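Long-range contacts in BIFUNCTIONAL PROTEIN Proline utilization A (PutA) (Corynebacterium freiburgense, PDB 5UX5), which oxidises proline to glutamate in two steps, pairing an FAD-dependent proline dehydrogenase with an NAD-dependent aldehyde dehydrogenase in one polypeptide, probably with channelling of the intermediate: residues A[139-143]-A[180-184]; A[292-298]-A[344-350]; A[373-379]-A[393-399]. All blocks are in the same frame, centred on the assembly; numbering follows the deposited sequence.

Contact 1: A[139-143]-A[180-184]; sequences NKLLD and NPRVD
R182 gives up the most surface here, 102 Å², followed by L142 with 62 Å² and N139 with 56 Å². Residues 139-143 are helical (D143 N to N139 O, 3.1 Å); residues 180-183 form a type I turn closed by V183 N to N180 O at 3.1 Å, and N180 OD1 accepts from R182 N at 3.1 Å, an Asx turn. The CA atoms of L142 and R182 lie 6.4 Å apart. R182 has chi1 at -35° and chi2 and chi3 trans, so its extended chain passes beside N139 and reaches D143: NH1 meets D143 OD2 at 2.9 Å in a salt bridge, while N139 CB covers one guanidinium face. The m rotamer of N139 presents OD1 to N180 ND2, a 2.8 Å hydrogen bond. Beneath these polar links L142 CD2 touches R182 O at 3.6 Å and L142 CD1 meets V183 CG2 at 3.9 Å. Helix 136-147 is thereby joined to the turn between helix 164-178 and strand 185-189, an alpha-to-beta connection of the proline dehydrogenase TIM-type barrel.

Contact 2: A[292-298]-A[344-350]; sequences KIKIRLV and NVRVGIA. With FAD (flavin-adenine dinucleotide), chain E.
Two neighbouring parallel strands of the proline dehydrogenase TIM barrel, 293-298 and 345-350, run at 26° with axes 4.5 Å apart. In register I293 faces V345, K294 R346, I295 V347, R296 G348 and L297 I349. Six backbone hydrogen bonds zigzag between them, among them I293 N to N344 O (3.0 Å), G348 N to I295 O (2.7 Å) and A350 N to L297 O (2.9 Å). On the face turned to helices 271-287 and 323-337, V345 CG1 sits against I293 CG1 (4.1 Å) and I295 CD1 (3.6 Å), and L297 CG lies 4.5 Å from V347 CG1. On the inner face the hollow at G348 is filled by the all-trans K294, whose CE reaches G348 N at 3.5 Å; K294 NZ is salt-bridged to E376 and D374. R346, salt-bridged to D374, rests CG 4.0 Å from K292 CD. A350 CB is a smaller bump, against R296 CG (3.9 Å), V298 CG1 (3.7 Å) and FAD C7 (3.8 Å). R296, salt-bridged to E376, also sends NH1 to FAD N5, a weak hydrogen bond of 3.1 Å.

Contact 3: A[373-379]-A[393-399]; sequences LDVEMLQ and VGTVILY. With FAD (flavin-adenine dinucleotide), chain E.
Strands 373-378 and 396-399 run parallel at 28°, axes 4.6 Å apart, with V375 beside V396, E376 beside I397, M377 beside L398 and L378 beside Y399. Bonds alternate: V375 N to T395 O (3.1 Å), I397 N to V375 O (2.9 Å), M377 N to I397 O (3.0 Å), Y399 N to M377 O (2.7 Å). On this frame chi1 steers the ends of particular side chains. Trans V375 puts CG2 3.9 Å from V393 CG1, and I397 (m, t) brings CD1 3.9 Å from D374 CB. This is a beta-alpha-beta crossover of the TIM-type barrel, helix 383-393 linking the strands; G394, at phi 86°, ends that helix. E376 (m, t) lies on the barrel's inner face, its carboxylate salt-bridged to K294 and R296, while D374 (m) pairs with R346 and K294. M377 packs through CB, 4.0 Å from L398 CD2. L378 (m, t) places CD2 3.6 Å from Y399 CD2. The backbone sets Y399 CB 3.9 Å from FAD C7M; chi1 t directs the ring, its OH hydrogen-bonded to N155 OD1.

Contacts 2 and 3 lie side by side in one parallel sheet, since strands 345-350 and 373-378 are neighbours, and their centres lie 11 Å apart. Contact 2 is largely buried, with none of its touching residues fully exposed, contact 3 partly so; both line the FAD pocket and share an ionic network across the inner face, K294 NZ to E376 OE1 and R346 NH1 to D374 OD2 each measuring 2.6 Å. Contact 1 belongs to the same barrel but lies nearer the surface, 16 Å from contact 3 and 22 Å from contact 2, centre to centre. Without paired strands, it combines a salt bridge and an Asn-Asn hydrogen bond with an apolar L142-V183 contact, and touches contact 3 through L141 CD1 and Q379 NE2 at 3.7 Å.

Contact 1: A[139-143]-A[180-184]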
# COMPACT_ATOMS: atom_id res chain seq x y z
N ASN A 139 -7.97 36.02 -21.28
CA ASN A 139 -9.06 36.63 -22.03
C ASN A 139 -8.61 37.04 -23.41
O ASN A 139 -9.39 36.96 -24.37
CB ASN A 139 -9.67 37.84 -21.31
CG ASN A 139 -10.55 37.46 -20.13
OD1 ASN A 139 -11.33 36.51 -20.19
ND2 ASN A 139 -10.49 38.27 -19.09
N LYS A 140 -7.35 37.47 -23.55
CA LYS A 140 -6.81 37.80 -24.87
C LYS A 140 -6.72 36.56 -25.74
O LYS A 140 -7.08 36.59 -26.93
CB LYS A 140 -5.44 38.46 -24.70
CG LYS A 140 -4.71 38.90 -25.96
CD LYS A 140 -3.26 39.28 -25.64
CE LYS A 140 -2.72 40.42 -26.51
NZ LYS A 140 -2.44 40.04 -27.93
N LEU A 141 -6.30 35.42 -25.15
CA LEU A 141 -6.19 34.20 -25.93
C LEU A 141 -7.56 33.65 -26.30
O LEU A 141 -7.70 33.02 -27.35
CB LEU A 141 -5.38 33.16 -25.15
CG LEU A 141 -5.21 31.79 -25.80
CD1 LEU A 141 -4.36 31.87 -27.06
CD2 LEU A 141 -4.62 30.82 -24.78
N LEU A 142 -8.58 33.87 -25.46
CA LEU A 142 -9.93 33.46 -25.84
C LEU A 142 -10.43 34.28 -27.03
O LEU A 142 -11.02 33.73 -27.97
CB LEU A 142 -10.88 33.56 -24.65
CG LEU A 142 -10.75 32.53 -23.51
CD1 LEU A 142 -10.95 33.13 -22.12
CD2 LEU A 142 -11.69 31.34 -23.72
N ASP A 143 -10.18 35.59 -27.01
CA ASP A 143 -10.57 36.45 -28.13
C ASP A 143 -9.81 36.10 -29.40
O ASP A 143 -10.41 35.93 -30.47
CB ASP A 143 -10.34 37.93 -27.79
CG ASP A 143 -11.32 38.49 -26.77
OD1 ASP A 143 -12.08 37.71 -26.17
OD2 ASP A 143 -11.33 39.72 -26.58
N ASN A 180 -17.26 33.53 -16.68
CA ASN A 180 -16.64 34.40 -17.68
C ASN A 180 -17.29 34.17 -19.04
O ASN A 180 -17.27 33.03 -19.54
CB ASN A 180 -15.14 34.13 -17.74
CG ASN A 180 -14.40 35.06 -18.70
OD1 ASN A 180 -15.00 35.74 -19.52
ND2 ASN A 180 -13.09 35.09 -18.57
N PRO A 181 -17.90 35.19 -19.65
CA PRO A 181 -18.64 34.95 -20.90
C PRO A 181 -17.78 34.55 -22.08
O PRO A 181 -18.30 33.94 -23.01
CB PRO A 181 -19.32 36.30 -21.17
CG PRO A 181 -18.40 37.28 -20.50
CD PRO A 181 -17.90 36.60 -19.26
N ARG A 182 -16.48 34.86 -22.09
CA ARG A 182 -15.66 34.42 -23.21
C ARG A 182 -15.41 32.92 -23.16
O ARG A 182 -15.10 32.33 -24.20
CB ARG A 182 -14.32 35.15 -23.21
CG ARG A 182 -14.37 36.57 -22.76
CD ARG A 182 -13.00 37.23 -22.83
NE ARG A 182 -12.92 38.48 -22.06
CZ ARG A 182 -12.63 39.67 -22.58
NH1 ARG A 182 -12.39 39.78 -23.88
NH2 ARG A 182 -12.59 40.75 -21.80
N VAL A 183 -15.64 32.28 -22.01
CA VAL A 183 -15.28 30.89 -21.78
C VAL A 183 -16.44 30.00 -22.22
O VAL A 183 -17.55 30.10 -21.68
CB VAL A 183 -14.92 30.65 -20.30
CG1 VAL A 183 -14.74 29.16 -20.00
CG2 VAL A 183 -13.67 31.40 -19.92
N ASP A 184 -16.16 29.08 -23.16
CA ASP A 184 -17.16 28.17 -23.72
C ASP A 184 -17.12 26.79 -23.10
O ASP A 184 -18.09 26.03 -23.27
CB ASP A 184 -16.95 27.94 -25.22
CG ASP A 184 -16.86 29.21 -26.03
OD1 ASP A 184 -17.57 30.19 -25.73
OD2 ASP A 184 -16.07 29.20 -27.01

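Contact 2: A[292-298]-A[344-350]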
# COMPACT_ATOMS: atom_id res chain seq x y z
N LYS A 292 -28.31 16.21 -26.21
CA LYS A 292 -27.25 15.27 -26.55
C LYS A 292 -26.20 15.20 -25.45
O LYS A 292 -26.16 16.03 -24.54
CB LYS A 292 -26.59 15.64 -27.87
CG LYS A 292 -27.52 15.69 -29.05
CD LYS A 292 -26.84 16.38 -30.19
CE LYS A 292 -27.83 16.89 -31.20
NZ LYS A 292 -27.07 17.50 -32.32
N ILE A 293 -25.38 14.15 -25.51
CA ILE A 293 -24.15 14.07 -24.74
C ILE A 293 -23.00 14.15 -25.73
O ILE A 293 -23.18 14.08 -26.94
CB ILE A 293 -24.07 12.79 -23.89
CG1 ILE A 293 -24.04 11.56 -24.77
CG2 ILE A 293 -25.25 12.70 -22.99
CD1 ILE A 293 -23.80 10.28 -23.99
N LYS A 294 -21.79 14.34 -25.19
CA LYS A 294 -20.57 14.33 -25.99
C LYS A 294 -19.52 13.48 -25.29
O LYS A 294 -19.30 13.64 -24.09
CB LYS A 294 -19.99 15.72 -26.22
CG LYS A 294 -18.72 15.72 -27.06
CD LYS A 294 -18.22 17.13 -27.34
CE LYS A 294 -16.91 17.14 -28.11
NZ LYS A 294 -16.22 18.45 -28.07
N ILE A 295 -18.89 12.60 -26.04
CA ILE A 295 -17.79 11.80 -25.53
C ILE A 295 -16.50 12.33 -26.14
O ILE A 295 -16.41 12.53 -27.35
CB ILE A 295 -18.03 10.31 -25.83
CG1 ILE A 295 -19.20 9.88 -24.93
CG2 ILE A 295 -16.78 9.48 -25.57
CD1 ILE A 295 -19.83 8.61 -25.24
N ARG A 296 -15.55 12.66 -25.28
CA ARG A 296 -14.20 12.96 -25.73
C ARG A 296 -13.41 11.65 -25.74
O ARG A 296 -13.23 11.02 -24.69
CB ARG A 296 -13.51 13.99 -24.83
CG ARG A 296 -12.13 14.38 -25.37
CD ARG A 296 -11.22 15.00 -24.33
NE ARG A 296 -11.74 16.25 -23.82
CZ ARG A 296 -11.37 16.77 -22.67
NH1 ARG A 296 -10.49 16.11 -21.93
NH2 ARG A 296 -11.89 17.92 -22.25
N LEU A 297 -12.99 11.22 -26.92
CA LEU A 297 -12.19 10.02 -27.06
C LEU A 297 -10.72 10.38 -26.91
O LEU A 297 -10.20 11.16 -27.70
CB LEU A 297 -12.41 9.40 -28.44
CG LEU A 297 -13.58 8.47 -28.54
CD1 LEU A 297 -13.37 7.62 -29.77
CD2 LEU A 297 -13.65 7.66 -27.30
N VAL A 298 -10.06 9.79 -25.91
CA VAL A 298 -8.62 9.94 -25.71
C VAL A 298 -8.01 8.54 -25.70
O VAL A 298 -8.71 7.54 -25.54
CB VAL A 298 -8.26 10.69 -24.41
CG1 VAL A 298 -9.03 12.03 -24.28
CG2 VAL A 298 -8.49 9.82 -23.20
N ASN A 344 -27.27 11.23 -31.10
CA ASN A 344 -27.34 11.91 -29.83
C ASN A 344 -26.02 11.92 -29.07
O ASN A 344 -25.92 12.59 -28.04
CB ASN A 344 -28.43 11.28 -28.97
CG ASN A 344 -29.79 11.62 -29.50
OD1 ASN A 344 -30.07 12.79 -29.75
ND2 ASN A 344 -30.65 10.62 -29.70
N VAL A 345 -24.99 11.27 -29.60
CA VAL A 345 -23.66 11.24 -29.00
C VAL A 345 -22.73 11.99 -29.95
O VAL A 345 -22.30 11.44 -30.97
CB VAL A 345 -23.16 9.81 -28.74
CG1 VAL A 345 -21.97 9.83 -27.80
CG2 VAL A 345 -24.27 8.95 -28.17
N ARG A 346 -22.45 13.25 -29.65
CA ARG A 346 -21.37 13.95 -30.33
C ARG A 346 -20.04 13.41 -29.83
O ARG A 346 -19.96 12.77 -28.77
CB ARG A 346 -21.45 15.45 -30.09
CG ARG A 346 -22.84 16.06 -30.37
CD ARG A 346 -22.76 17.56 -30.58
NE ARG A 346 -21.89 17.86 -31.72
CZ ARG A 346 -20.67 18.38 -31.60
NH1 ARG A 346 -20.18 18.67 -30.40
NH2 ARG A 346 -19.95 18.61 -32.69
N VAL A 347 -18.99 13.64 -30.61
CA VAL A 347 -17.69 13.01 -30.40
C VAL A 347 -16.57 14.02 -30.53
O VAL A 347 -16.39 14.63 -31.59
CB VAL A 347 -17.45 11.88 -31.41
CG1 VAL A 347 -16.26 11.11 -31.01
CG2 VAL A 347 -18.64 10.99 -31.49
N GLY A 348 -15.76 14.14 -29.48
CA GLY A 348 -14.49 14.83 -29.61
C GLY A 348 -13.35 13.83 -29.74
O GLY A 348 -13.05 13.10 -28.79
N ILE A 349 -12.73 13.77 -30.92
CA ILE A 349 -11.52 12.97 -31.10
C ILE A 349 -10.35 13.80 -30.57
O ILE A 349 -10.05 14.88 -31.08
CB ILE A 349 -11.30 12.58 -32.58
CG1 ILE A 349 -11.89 11.20 -32.92
CG2 ILE A 349 -9.83 12.51 -32.92
CD1 ILE A 349 -13.35 11.15 -32.94
N ALA A 350 -9.70 13.30 -29.53
CA ALA A 350 -8.61 14.00 -28.86
C ALA A 350 -7.32 13.25 -29.18
O ALA A 350 -6.95 12.31 -28.48
CB ALA A 350 -8.83 14.11 -27.35
PA FAD E . -0.05 8.47 -29.99
O1A FAD E . 1.52 8.37 -30.09
O2A FAD E . -0.86 7.95 -31.08
O5B FAD E . -0.72 7.79 -28.86
C5B FAD E . -0.03 7.63 -27.63
C4B FAD E . -0.92 6.85 -26.68
O4B FAD E . -0.84 5.48 -26.94
C3B FAD E . -0.54 7.01 -25.24
O3B FAD E . -0.99 8.15 -24.62
C2B FAD E . -1.10 5.78 -24.63
O2B FAD E . -2.40 5.97 -24.20
C1B FAD E . -0.96 4.76 -25.73
N9A FAD E . 0.19 3.89 -25.56
C8A FAD E . 1.50 4.18 -25.90
N7A FAD E . 2.30 3.14 -25.57
C5A FAD E . 1.55 2.11 -25.01
C6A FAD E . 1.85 0.82 -24.52
N6A FAD E . 3.19 0.26 -24.48
N1A FAD E . 0.84 0.07 -24.04
C2A FAD E . -0.44 0.54 -24.03
N3A FAD E . -0.76 1.79 -24.50
C4A FAD E . 0.19 2.58 -24.99
N1 FAD E . -5.79 11.69 -21.35
C2 FAD E . -6.60 11.13 -20.29
O2 FAD E . -6.21 9.94 -19.72
N3 FAD E . -7.72 11.84 -19.83
C4 FAD E . -8.10 13.06 -20.40
O4 FAD E . -9.22 13.73 -19.94
C4X FAD E . -7.37 13.57 -21.60
N5 FAD E . -7.79 14.68 -22.32
C5X FAD E . -7.11 15.10 -23.47
C6 FAD E . -7.53 16.22 -24.20
C7 FAD E . -6.82 16.61 -25.33
C7M FAD E . -7.24 17.81 -26.13
C8 FAD E . -5.72 15.90 -25.76
C8M FAD E . -4.96 16.33 -26.97
C9 FAD E . -5.30 14.79 -25.04
C9A FAD E . -5.99 14.40 -23.91
N10 FAD E . -5.53 13.24 -23.21
C10 FAD E . -6.21 12.81 -22.05
C1' FAD E . -4.32 12.54 -23.66
C2' FAD E . -4.51 11.31 -24.51
O2' FAD E . -5.07 10.32 -23.73
C3' FAD E . -3.13 10.92 -25.07
O3' FAD E . -2.32 10.58 -24.01
C4' FAD E . -2.37 11.95 -25.91
O4' FAD E . -3.19 12.87 -26.53
C5' FAD E . -1.36 11.33 -26.90
O5' FAD E . -1.84 10.24 -27.69
P FAD E . -2.04 10.30 -29.29
O1P FAD E . -3.42 9.82 -29.88
O2P FAD E . -1.58 11.79 -29.53
O3P FAD E . -0.65 9.82 -29.98

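Contact 3: A[373-379]-A[393-399]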
# COMPACT_ATOMS: atom_id res chain seq x y z
N LEU A 373 -18.77 15.62 -35.12
CA LEU A 373 -17.33 15.47 -35.01
C LEU A 373 -16.70 16.82 -34.69
O LEU A 373 -16.67 17.71 -35.54
CB LEU A 373 -16.73 14.90 -36.28
CG LEU A 373 -15.22 14.67 -36.31
CD1 LEU A 373 -14.84 13.59 -35.32
CD2 LEU A 373 -14.79 14.29 -37.70
N ASP A 374 -16.16 16.92 -33.48
CA ASP A 374 -15.21 17.95 -33.11
C ASP A 374 -13.87 17.25 -32.95
O ASP A 374 -13.83 16.06 -32.66
CB ASP A 374 -15.61 18.64 -31.80
CG ASP A 374 -17.01 19.26 -31.86
OD1 ASP A 374 -17.44 19.67 -32.95
OD2 ASP A 374 -17.67 19.35 -30.80
N VAL A 375 -12.77 17.97 -33.18
CA VAL A 375 -11.42 17.47 -32.93
C VAL A 375 -10.80 18.29 -31.80
O VAL A 375 -10.80 19.52 -31.86
CB VAL A 375 -10.53 17.54 -34.18
CG1 VAL A 375 -9.07 17.27 -33.80
CG2 VAL A 375 -11.01 16.58 -35.26
N GLU A 376 -10.28 17.61 -30.78
CA GLU A 376 -9.71 18.29 -29.63
C GLU A 376 -8.20 18.05 -29.61
O GLU A 376 -7.76 16.91 -29.76
CB GLU A 376 -10.40 17.84 -28.35
CG GLU A 376 -11.96 17.88 -28.44
CD GLU A 376 -12.65 17.76 -27.09
OE1 GLU A 376 -13.91 17.81 -27.02
OE2 GLU A 376 -11.92 17.60 -26.08
N MET A 377 -7.42 19.14 -29.46
CA MET A 377 -5.96 19.12 -29.57
C MET A 377 -5.34 19.95 -28.45
O MET A 377 -6.03 20.56 -27.63
CB MET A 377 -5.50 19.63 -30.95
CG MET A 377 -5.75 18.67 -32.14
SD MET A 377 -5.34 19.29 -33.79
CE MET A 377 -3.59 18.97 -33.91
N LEU A 378 -4.00 19.96 -28.41
CA LEU A 378 -3.24 20.69 -27.39
C LEU A 378 -2.93 22.10 -27.86
O LEU A 378 -2.30 22.29 -28.91
CB LEU A 378 -1.94 19.98 -27.05
CG LEU A 378 -2.26 18.76 -26.23
CD1 LEU A 378 -0.99 18.01 -25.99
CD2 LEU A 378 -2.91 19.22 -24.92
N GLN A 379 -3.38 23.09 -27.09
CA GLN A 379 -3.24 24.48 -27.50
C GLN A 379 -1.78 24.84 -27.64
O GLN A 379 -1.02 24.75 -26.68
CB GLN A 379 -3.92 25.42 -26.51
CG GLN A 379 -4.06 26.83 -27.02
CD GLN A 379 -2.90 27.67 -26.62
OE1 GLN A 379 -2.28 27.40 -25.59
NE2 GLN A 379 -2.59 28.69 -27.41
N VAL A 393 -12.52 19.86 -40.57
CA VAL A 393 -13.51 19.41 -39.60
C VAL A 393 -14.42 20.51 -39.06
O VAL A 393 -15.48 20.19 -38.51
CB VAL A 393 -12.84 18.70 -38.41
CG1 VAL A 393 -12.03 17.46 -38.88
CG2 VAL A 393 -11.96 19.67 -37.63
N GLY A 394 -14.04 21.78 -39.21
CA GLY A 394 -14.80 22.88 -38.61
C GLY A 394 -14.46 23.25 -37.17
O GLY A 394 -13.85 24.29 -36.91
N THR A 395 -14.85 22.40 -36.22
CA THR A 395 -14.68 22.67 -34.79
C THR A 395 -13.38 22.05 -34.30
O THR A 395 -13.19 20.83 -34.37
CB THR A 395 -15.85 22.10 -33.99
OG1 THR A 395 -17.09 22.55 -34.55
CG2 THR A 395 -15.77 22.54 -32.52
N VAL A 396 -12.49 22.88 -33.77
CA VAL A 396 -11.28 22.38 -33.12
C VAL A 396 -11.20 23.03 -31.75
O VAL A 396 -11.28 24.26 -31.62
CB VAL A 396 -10.03 22.66 -33.97
CG1 VAL A 396 -8.77 22.42 -33.15
CG2 VAL A 396 -10.07 21.80 -35.19
N ILE A 397 -11.07 22.21 -30.71
CA ILE A 397 -11.13 22.68 -29.33
C ILE A 397 -9.77 22.46 -28.70
O ILE A 397 -9.31 21.32 -28.55
CB ILE A 397 -12.23 21.96 -28.55
CG1 ILE A 397 -13.54 22.06 -29.34
CG2 ILE A 397 -12.35 22.58 -27.17
CD1 ILE A 397 -14.55 21.02 -28.94
N LEU A 398 -9.12 23.56 -28.33
CA LEU A 398 -7.75 23.51 -27.85
C LEU A 398 -7.69 23.40 -26.32
O LEU A 398 -8.28 24.23 -25.60
CB LEU A 398 -6.98 24.75 -28.31
CG LEU A 398 -6.79 24.82 -29.82
CD1 LEU A 398 -5.91 26.00 -30.19
CD2 LEU A 398 -6.22 23.51 -30.35
N TYR A 399 -6.97 22.39 -25.84
CA TYR A 399 -6.76 22.24 -24.41
C TYR A 399 -6.00 23.45 -23.88
O TYR A 399 -4.91 23.77 -24.36
CB TYR A 399 -5.98 20.94 -24.13
CG TYR A 399 -5.62 20.76 -22.67
CD1 TYR A 399 -6.55 20.29 -21.75
CD2 TYR A 399 -4.36 21.07 -22.21
CE1 TYR A 399 -6.22 20.16 -20.40
CE2 TYR A 399 -4.02 20.94 -20.87
CZ TYR A 399 -4.95 20.48 -19.98
OH TYR A 399 -4.57 20.35 -18.66
PA FAD E . -0.05 8.47 -29.99
O1A FAD E . 1.52 8.37 -30.09
O2A FAD E . -0.86 7.95 -31.08
O5B FAD E . -0.72 7.79 -28.86
C5B FAD E . -0.03 7.63 -27.63
C4B FAD E . -0.92 6.85 -26.68
O4B FAD E . -0.84 5.48 -26.94
C3B FAD E . -0.54 7.01 -25.24
O3B FAD E . -0.99 8.15 -24.62
C2B FAD E . -1.10 5.78 -24.63
O2B FAD E . -2.40 5.97 -24.20
C1B FAD E . -0.96 4.76 -25.73
N9A FAD E . 0.19 3.89 -25.56
C8A FAD E . 1.50 4.18 -25.90
N7A FAD E . 2.30 3.14 -25.57
C5A FAD E . 1.55 2.11 -25.01
C6A FAD E . 1.85 0.82 -24.52
N6A FAD E . 3.19 0.26 -24.48
N1A FAD E . 0.84 0.07 -24.04
C2A FAD E . -0.44 0.54 -24.03
N3A FAD E . -0.76 1.79 -24.50
C4A FAD E . 0.19 2.58 -24.99
N1 FAD E . -5.79 11.69 -21.35
C2 FAD E . -6.60 11.13 -20.29
O2 FAD E . -6.21 9.94 -19.72
N3 FAD E . -7.72 11.84 -19.83
C4 FAD E . -8.10 13.06 -20.40
O4 FAD E . -9.22 13.73 -19.94
C4X FAD E . -7.37 13.57 -21.60
N5 FAD E . -7.79 14.68 -22.32
C5X FAD E . -7.11 15.10 -23.47
C6 FAD E . -7.53 16.22 -24.20
C7 FAD E . -6.82 16.61 -25.33
C7M FAD E . -7.24 17.81 -26.13
C8 FAD E . -5.72 15.90 -25.76
C8M FAD E . -4.96 16.33 -26.97
C9 FAD E . -5.30 14.79 -25.04
C9A FAD E . -5.99 14.40 -23.91
N10 FAD E . -5.53 13.24 -23.21
C10 FAD E . -6.21 12.81 -22.05
C1' FAD E . -4.32 12.54 -23.66
C2' FAD E . -4.51 11.31 -24.51
O2' FAD E . -5.07 10.32 -23.73
C3' FAD E . -3.13 10.92 -25.07
O3' FAD E . -2.32 10.58 -24.01
C4' FAD E . -2.37 11.95 -25.91
O4' FAD E . -3.19 12.87 -26.53
C5' FAD E . -1.36 11.33 -26.90
O5' FAD E . -1.84 10.24 -27.69
P FAD E . -2.04 10.30 -29.29
O1P FAD E . -3.42 9.82 -29.88
O2P FAD E . -1.58 11.79 -29.53
O3P FAD E . -0.65 9.82 -29.98